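Local coordinates for Rho GTPase-activating protein 26 (Gallus gallus, PDB 1F7C) that stimulates GTP hydrolysis by the Rho-family GTPases RhoA and Cdc42 through its all-helical RhoGAP domain, and binds the C-terminus of focal adhesion kinase, at residues Y104-P109 and G181-R186. Residues are numbered along the deposited sequence; the frame is centred on the assembly and turned at random.
Sequences YLRMLP and GPTLLR
Arg186 reaches from the turn after helix 173-184 to the C-terminal end of helix 94-106, tying two helices of the all-helical RhoGAP domain together. Its CB points toward residues 104-109, and the chain runs extended from CG to NE (chi3 -157°), which carries the guanidinium to the carbonyls at the end of helix 94-106. NE stays beyond bonding distance of Leu108 O, and NH1 lies alongside Arg106, 3.4 Å from its CA. NH2 does the binding: it donates to Leu108 O at 2.7 Å and to Leu105 O at 3.1 Å, the latter on a lone pair in the carbonyl plane. Both bonds are bent, with N-H...O angles of 148° to Leu105 O and 140° to Leu108 O. One nitrogen thus grips a carbonyl of the helix's last turn and another from the loop that follows. An alanine here would probably leave Leu108 O without this donor and the loop after helix 94-106 less firmly tied to the turn at 185-186. Beside these bonds, Thr183 CG2, anti to its backbone N, packs against both Leu105 CB and Arg106 CG, 3.8 Å from the latter; its OG1 bonds back to Val179 O within its own helix. Leu105 CD1 meets Leu184 CD2 at 3.9 Å, and helix 146-164 adds Leu155 against Leu105 and Met156 against Leu184. Thr183 lies about 11 Å, side chain to side chain, from Arg60, the predicted arginine finger. A water completes the link, donating to Leu105 O and, at 3.0 Å from its oxygen, to Thr183 O.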
# COMPACT_ATOMS: atom_id res chain seq x y z
N TYR A 104 -2.01 9.71 -4.23
CA TYR A 104 -2.62 9.11 -5.41
C TYR A 104 -3.61 8.03 -4.96
O TYR A 104 -4.67 7.87 -5.55
CB TYR A 104 -1.58 8.46 -6.32
CG TYR A 104 -2.18 7.44 -7.27
CD1 TYR A 104 -2.80 7.83 -8.46
CD2 TYR A 104 -2.19 6.08 -6.95
CE1 TYR A 104 -3.42 6.89 -9.30
CE2 TYR A 104 -2.81 5.14 -7.78
CZ TYR A 104 -3.42 5.55 -8.95
OH TYR A 104 -4.05 4.63 -9.75
N LEU A 105 -3.23 7.29 -3.93
CA LEU A 105 -4.07 6.22 -3.40
C LEU A 105 -5.32 6.76 -2.71
O LEU A 105 -6.37 6.11 -2.73
CB LEU A 105 -3.27 5.35 -2.43
CG LEU A 105 -2.25 4.40 -3.07
CD1 LEU A 105 -1.43 3.71 -1.99
CD2 LEU A 105 -3.00 3.38 -3.92
N ARG A 106 -5.21 7.93 -2.10
CA ARG A 106 -6.35 8.54 -1.43
C ARG A 106 -7.26 9.27 -2.42
O ARG A 106 -8.38 9.67 -2.07
CB ARG A 106 -5.85 9.50 -0.34
CG ARG A 106 -5.15 8.78 0.81
CD ARG A 106 -5.17 9.62 2.08
NE ARG A 106 -4.32 10.80 1.98
CZ ARG A 106 -3.02 10.82 2.25
NH1 ARG A 106 -2.41 9.71 2.65
NH2 ARG A 106 -2.33 11.95 2.13
N MET A 107 -6.79 9.43 -3.65
CA MET A 107 -7.55 10.09 -4.71
C MET A 107 -8.38 9.13 -5.55
O MET A 107 -9.08 9.54 -6.47
CB MET A 107 -6.61 10.85 -5.65
CG MET A 107 -6.14 12.19 -5.16
SD MET A 107 -4.93 12.89 -6.30
CE MET A 107 -5.87 12.94 -7.84
N LEU A 108 -8.28 7.84 -5.26
CA LEU A 108 -9.04 6.85 -6.01
C LEU A 108 -10.51 6.97 -5.63
O LEU A 108 -10.83 7.18 -4.46
CB LEU A 108 -8.52 5.45 -5.72
CG LEU A 108 -7.10 5.21 -6.24
CD1 LEU A 108 -6.60 3.86 -5.78
CD2 LEU A 108 -7.09 5.32 -7.76
N PRO A 109 -11.41 6.84 -6.61
CA PRO A 109 -12.85 6.94 -6.31
C PRO A 109 -13.23 6.12 -5.09
O PRO A 109 -14.08 6.51 -4.30
CB PRO A 109 -13.51 6.45 -7.60
CG PRO A 109 -12.43 5.64 -8.29
CD PRO A 109 -11.19 6.45 -8.01
N GLY A 181 -2.77 1.21 6.51
CA GLY A 181 -4.05 0.66 6.90
C GLY A 181 -5.19 1.61 6.57
O GLY A 181 -6.15 1.21 5.91
N PRO A 182 -5.12 2.87 7.01
CA PRO A 182 -6.18 3.83 6.73
C PRO A 182 -6.16 4.37 5.30
O PRO A 182 -7.10 5.01 4.86
CB PRO A 182 -5.93 4.93 7.76
CG PRO A 182 -4.45 4.97 7.80
CD PRO A 182 -4.06 3.50 7.82
N THR A 183 -5.08 4.09 4.58
CA THR A 183 -4.94 4.57 3.21
C THR A 183 -5.48 3.59 2.18
O THR A 183 -5.82 3.98 1.06
CB THR A 183 -3.46 4.83 2.87
OG1 THR A 183 -2.89 5.70 3.85
CG2 THR A 183 -3.33 5.47 1.50
N LEU A 184 -5.56 2.32 2.55
CA LEU A 184 -6.02 1.29 1.63
C LEU A 184 -7.44 0.81 1.93
O LEU A 184 -8.07 0.16 1.10
CB LEU A 184 -5.05 0.10 1.63
CG LEU A 184 -3.62 0.40 1.17
CD1 LEU A 184 -2.87 -0.91 1.10
CD2 LEU A 184 -3.62 1.09 -0.19
N LEU A 185 -7.91 1.12 3.13
CA LEU A 185 -9.25 0.77 3.59
C LEU A 185 -9.84 2.05 4.16
O LEU A 185 -9.46 2.45 5.25
CB LEU A 185 -9.17 -0.29 4.68
CG LEU A 185 -8.71 -1.69 4.28
CD1 LEU A 185 -7.82 -2.27 5.36
CD2 LEU A 185 -9.91 -2.58 4.05
N ARG A 186 -10.73 2.70 3.43
CA ARG A 186 -11.33 3.94 3.92
C ARG A 186 -12.49 3.64 4.86
O ARG A 186 -13.55 3.20 4.41
CB ARG A 186 -11.87 4.80 2.77
CG ARG A 186 -10.90 5.16 1.65
CD ARG A 186 -11.57 6.17 0.72
NE ARG A 186 -11.04 6.22 -0.64
CZ ARG A 186 -9.78 6.51 -0.96
NH1 ARG A 186 -8.89 6.78 -0.01
NH2 ARG A 186 -9.42 6.57 -2.23
O HOH W 1 -6.88 3.26 -1.63